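Local coordinates for acetylated cis-Golgi protein, involved in ER-to-Golgi transport (Saccharomyces cerevisiae, PDB 6G8Y) that probably takes part in ER-to-Golgi transport as the yeast relative of the Golgi-stacking protein GRASP65, through a PDZ domain of the kind that binds golgins, at residues A[61-64]-A[65-69]; A[54-57]-A[58-61]. All blocks are in the same frame, centred on the assembly; numbering follows the deposited sequence.

Contacts 1 and 2 are the two ends of one helix, 57-66, and their centres lie 12 Å apart. Contact 2, residues 54-61, is the start: strand 53-55 runs out, D56 takes the N-cap position, and the first turn forms. Contact 1, residues 61-69, is the finish, where the helix unwinds and H67 leads the chain toward strand 71-78. T61 belongs to both, tied back to Y57 in contact 2 and passing its own carbonyl on to N65 in contact 1. Contact 2 is the more central, its centre about 11 Å from the centre of the chain, against about 15 Å for that of contact 1, which is largely a surface feature.

Contact 1. Residues A[61-64]-A[65-69]; sequences TSIF and NEHCG
T61-F64 carries on through N65 and E66 as the closing part of helix 57-66, and H67-G69 lead out of it. N65 N donates to T61 O at 2.9 Å and E66 N to S62 O at 3.0 Å, both ordinary i to i+4 helical bonds. At H67 the pattern shortens: its N turns to F64 O, three residues back, also at 2.9 Å, from well above the carbonyl plane, and the chain leaves the helix.

That shift takes H67 N away from I63 O, and the histidine side chain fills the place. H67 ND1 donates to I63 O over 2.8 Å with an N-H...O angle of 165°, and the oxygen sits at the ring edge, only 7° out of the ring plane. With CG anti to the carbonyl carbon of H67 (chi1 -69°), the imidazole lies back along the helix, where ND1 meets that oxygen. Were this residue an alanine, I63 O would probably lose this donor and a gap would open beside L72 and I91, which the H67 side chain touches.

N65 and T61 stand side by side, pointing the same way, and T61 CG2 comes to 3.5 Å from N65 ND2; the T61 hydroxyl is engaged with Y57 O, one turn earlier. The extended chain of E66 passes alongside S62 O, its CG 3.4 Å from that oxygen. F64 turns from the final turn toward the sheet, where its ring packs edge-to-face with F38.

At the C-terminal end of the helix the ring nitrogen thus supplies I63 O with a donor that the backbone does not. Because ND1 is the donor, a proton is placed on that nitrogen, and the buried ring is likely to be held against rotation by so straight a bond.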
loop_
_atom_site.group_PDB
_atom_site.type_symbol
_atom_site.label_atom_id
_atom_site.label_comp_id
_atom_site.label_asym_id
_atom_site.label_seq_id
_atom_site.Cartn_x
_atom_site.Cartn_y
_atom_site.Cartn_z
ATOM N N THR A 61 -3.775 -4.889 -10.725
ATOM C CA THR A 61 -4.830 -5.798 -11.163
ATOM C C THR A 61 -4.308 -7.228 -11.295
ATOM O O THR A 61 -4.936 -8.179 -10.823
ATOM C CB THR A 61 -5.448 -5.363 -12.500
ATOM O OG1 THR A 61 -5.940 -4.023 -12.425
ATOM C CG2 THR A 61 -6.584 -6.313 -12.896
ATOM N N SER A 62 -3.136 -7.372 -11.915
ATOM C CA SER A 62 -2.534 -8.691 -12.080
ATOM C C SER A 62 -2.180 -9.323 -10.746
ATOM O O SER A 62 -2.408 -10.504 -10.546
ATOM C CB SER A 62 -1.307 -8.579 -12.972
ATOM O OG SER A 62 -1.675 -8.108 -14.260
ATOM N N ILE A 63 -1.625 -8.543 -9.828
ATOM C CA ILE A 63 -1.278 -9.064 -8.517
ATOM C C ILE A 63 -2.528 -9.569 -7.819
ATOM O O ILE A 63 -2.554 -10.678 -7.269
ATOM C CB ILE A 63 -0.597 -7.981 -7.654
ATOM C CG1 ILE A 63 0.791 -7.651 -8.202
ATOM C CG2 ILE A 63 -0.460 -8.419 -6.204
ATOM C CD1 ILE A 63 1.356 -6.333 -7.728
ATOM N N PHE A 64 -3.568 -8.748 -7.785
ATOM C CA PHE A 64 -4.833 -9.158 -7.130
ATOM C C PHE A 64 -5.428 -10.396 -7.797
ATOM O O PHE A 64 -5.863 -11.337 -7.110
ATOM C CB PHE A 64 -5.817 -7.970 -7.060
ATOM C CG PHE A 64 -5.606 -7.093 -5.860
ATOM C CD1 PHE A 64 -4.463 -6.332 -5.701
ATOM C CD2 PHE A 64 -6.565 -7.068 -4.864
ATOM C CE1 PHE A 64 -4.282 -5.561 -4.562
ATOM C CE2 PHE A 64 -6.391 -6.285 -3.736
ATOM C CZ PHE A 64 -5.236 -5.560 -3.569
ATOM N N ASN A 65 -5.404 -10.422 -9.120
ATOM C CA ASN A 65 -6.054 -11.543 -9.817
ATOM C C ASN A 65 -5.258 -12.846 -9.645
ATOM O O ASN A 65 -5.854 -13.929 -9.594
ATOM C CB ASN A 65 -6.373 -11.176 -11.266
ATOM C CG ASN A 65 -7.567 -10.229 -11.374
ATOM O OD1 ASN A 65 -8.395 -10.095 -10.431
ATOM N ND2 ASN A 65 -7.679 -9.578 -12.508
ATOM N N GLU A 66 -3.956 -12.753 -9.417
ATOM C CA GLU A 66 -3.173 -13.946 -9.069
ATOM C C GLU A 66 -3.592 -14.554 -7.728
ATOM O O GLU A 66 -3.355 -15.729 -7.453
ATOM C CB GLU A 66 -1.685 -13.613 -9.070
ATOM C CG GLU A 66 -1.102 -13.639 -10.480
ATOM C CD GLU A 66 0.245 -12.965 -10.629
ATOM O OE1 GLU A 66 0.513 -12.429 -11.730
ATOM O OE2 GLU A 66 1.046 -12.980 -9.675
ATOM N N HIS A 67 -4.238 -13.759 -6.890
ATOM C CA HIS A 67 -4.687 -14.194 -5.575
ATOM C C HIS A 67 -6.189 -14.448 -5.490
ATOM O O HIS A 67 -6.710 -14.648 -4.404
ATOM C CB HIS A 67 -4.269 -13.135 -4.547
ATOM C CG HIS A 67 -2.796 -13.054 -4.331
ATOM N ND1 HIS A 67 -1.925 -12.413 -5.185
ATOM C CD2 HIS A 67 -2.020 -13.625 -3.370
ATOM C CE1 HIS A 67 -0.689 -12.535 -4.726
ATOM N NE2 HIS A 67 -0.717 -13.280 -3.629
ATOM N N CYS A 68 -6.903 -14.477 -6.630
ATOM C CA CYS A 68 -8.340 -14.740 -6.616
ATOM C C CYS A 68 -8.598 -16.074 -5.915
ATOM O O CYS A 68 -7.906 -17.083 -6.165
ATOM C CB CYS A 68 -8.956 -14.745 -8.043
ATOM S SG CYS A 68 -9.258 -13.098 -8.754
ATOM N N GLY A 69 -9.549 -16.064 -4.991
ATOM C CA GLY A 69 -9.904 -17.281 -4.257
ATOM C C GLY A 69 -8.998 -17.628 -3.099
ATOM O O GLY A 69 -9.142 -18.695 -2.507
#

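Contact 2. Residues A[54-57]-A[58-61]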
loop_
_atom_site.group_PDB
_atom_site.type_symbol
_atom_site.label_atom_id
_atom_site.label_comp_id
_atom_site.label_asym_id
_atom_site.label_seq_id
_atom_site.Cartn_x
_atom_site.Cartn_y
_atom_site.Cartn_z
ATOM N N TYR A 54 0.999 8.053 -9.186
ATOM C CA TYR A 54 -0.221 7.271 -8.986
ATOM C C TYR A 54 0.098 5.788 -9.206
ATOM O O TYR A 54 1.086 5.456 -9.851
ATOM C CB TYR A 54 -1.354 7.730 -9.915
ATOM C CG TYR A 54 -1.002 7.805 -11.365
ATOM C CD1 TYR A 54 -0.496 8.974 -11.925
ATOM C CD2 TYR A 54 -1.181 6.690 -12.223
ATOM C CE1 TYR A 54 -0.129 9.038 -13.268
ATOM C CE2 TYR A 54 -0.821 6.760 -13.578
ATOM C CZ TYR A 54 -0.303 7.945 -14.111
ATOM O OH TYR A 54 0.091 8.022 -15.448
ATOM N N PRO A 55 -0.732 4.892 -8.673
ATOM C CA PRO A 55 -0.442 3.487 -8.842
ATOM C C PRO A 55 -0.421 2.988 -10.277
ATOM O O PRO A 55 -1.142 3.481 -11.145
ATOM C CB PRO A 55 -1.570 2.815 -8.067
ATOM C CG PRO A 55 -1.954 3.792 -7.048
ATOM C CD PRO A 55 -1.830 5.104 -7.721
ATOM N N ASP A 56 0.410 1.964 -10.516
ATOM C CA ASP A 56 0.391 1.184 -11.762
ATOM C C ASP A 56 -0.752 0.203 -11.644
ATOM O O ASP A 56 -0.555 -0.943 -11.224
ATOM C CB ASP A 56 1.758 0.532 -11.989
ATOM C CG ASP A 56 1.869 -0.283 -13.279
ATOM O OD1 ASP A 56 0.855 -0.508 -13.987
ATOM O OD2 ASP A 56 3.021 -0.718 -13.567
ATOM N N TYR A 57 -1.957 0.678 -11.984
ATOM C CA TYR A 57 -3.155 -0.110 -11.758
ATOM C C TYR A 57 -3.199 -1.417 -12.556
ATOM O O TYR A 57 -3.759 -2.382 -12.070
ATOM C CB TYR A 57 -4.411 0.691 -12.077
ATOM C CG TYR A 57 -4.626 1.828 -11.116
ATOM C CD1 TYR A 57 -4.962 1.601 -9.792
ATOM C CD2 TYR A 57 -4.495 3.151 -11.553
ATOM C CE1 TYR A 57 -5.227 2.650 -8.926
ATOM C CE2 TYR A 57 -4.729 4.192 -10.717
ATOM C CZ TYR A 57 -5.074 3.956 -9.399
ATOM O OH TYR A 57 -5.327 5.062 -8.592
ATOM N N ARG A 58 -2.676 -1.449 -13.782
ATOM C CA ARG A 58 -2.665 -2.722 -14.526
ATOM C C ARG A 58 -1.841 -3.763 -13.756
ATOM O O ARG A 58 -2.251 -4.920 -13.635
ATOM C CB ARG A 58 -2.104 -2.567 -15.943
ATOM C CG ARG A 58 -2.218 -3.841 -16.798
ATOM C CD ARG A 58 -1.041 -4.022 -17.768
ATOM N NE ARG A 58 0.219 -4.161 -17.026
ATOM C CZ ARG A 58 0.653 -5.273 -16.423
ATOM N NH1 ARG A 58 -0.031 -6.431 -16.467
ATOM N NH2 ARG A 58 1.796 -5.222 -15.751
ATOM N N ARG A 59 -0.673 -3.368 -13.251
ATOM C CA ARG A 59 0.193 -4.311 -12.526
ATOM C C ARG A 59 -0.521 -4.771 -11.258
ATOM O O ARG A 59 -0.455 -5.945 -10.899
ATOM C CB ARG A 59 1.552 -3.685 -12.210
ATOM C CG ARG A 59 2.592 -4.615 -11.641
ATOM C CD ARG A 59 3.976 -3.987 -11.775
ATOM N NE ARG A 59 5.007 -4.832 -11.194
ATOM C CZ ARG A 59 6.222 -4.411 -10.856
ATOM N NH1 ARG A 59 6.580 -3.142 -11.038
ATOM N NH2 ARG A 59 7.087 -5.274 -10.328
ATOM N N ILE A 60 -1.183 -3.842 -10.552
ATOM C CA ILE A 60 -1.903 -4.193 -9.335
ATOM C C ILE A 60 -3.075 -5.120 -9.623
ATOM O O ILE A 60 -3.318 -6.057 -8.881
ATOM C CB ILE A 60 -2.334 -2.939 -8.553
ATOM C CG1 ILE A 60 -1.078 -2.203 -8.062
ATOM C CG2 ILE A 60 -3.206 -3.314 -7.350
ATOM C CD1 ILE A 60 -1.312 -0.781 -7.584
ATOM N N THR A 61 -3.775 -4.889 -10.725
ATOM C CA THR A 61 -4.830 -5.798 -11.163
ATOM C C THR A 61 -4.308 -7.228 -11.295
ATOM O O THR A 61 -4.936 -8.179 -10.823
ATOM C CB THR A 61 -5.448 -5.363 -12.500
ATOM O OG1 THR A 61 -5.940 -4.023 -12.425
ATOM C CG2 THR A 61 -6.584 -6.313 -12.896
HETATM O O HOH W 1 -1.249 0.687 -15.208
HETATM O O HOH W 2 1.605 -2.062 -16.170
HETATM O O HOH W 3 5.429 -0.729 -12.487
#
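An N-cap starts helix 57-66: D56, at the centre of an inverse gamma turn, leaves strand 53-55 and reaches forward with its carboxylate to the first turn. Its CG is anti to the backbone N (chi1 -179°), which brings OD1 to R59 N, a weak capping bond of 3.3 Å though nearly straight at 162°. D56 O accepts from I60 N at 3.0 Å, in the carbonyl plane, so one residue holds two successive amides of the young helix.

Water extends the cap. One molecule, 2.7 Å from D56 OD1, donates to it and accepts from R58 N, tying in another amide of the first turn. A second links OD1 to R58 NE, reached by the arginine chain bending at chi2 and chi3, and a third donates to D56 OD2 while accepting from R59 NH1. Both arginines meet their waters at the guanidinium edge. The R59 side chain crosses the aspartate at about a right angle, with R59 CB 3.6 Å from D56 OD2, and the charged groups pair through solvent, with D56 OD2 and R59 NH1 5.0 Å apart. Positive charges this near are likely to favour the ionised carboxylate.

Y57 O is gripped twice, by T61 N and by T61 OG1, each at 2.8 Å and from opposite faces of the carbonyl plane. On the apolar side, P55 CB meets I60 CD1 at 3.6 Å and also lies over one face of the Y57 ring, offset toward its rim.

Around this junction, D56 shares backbone hydrogen bonding with P44 of strand 41-47, and D56, R59 and I60 all touch that proline. L16, in a loop, packs against Y54, P55 and Y57, so the strand-to-helix junction packs against both that loop and strand 41-47.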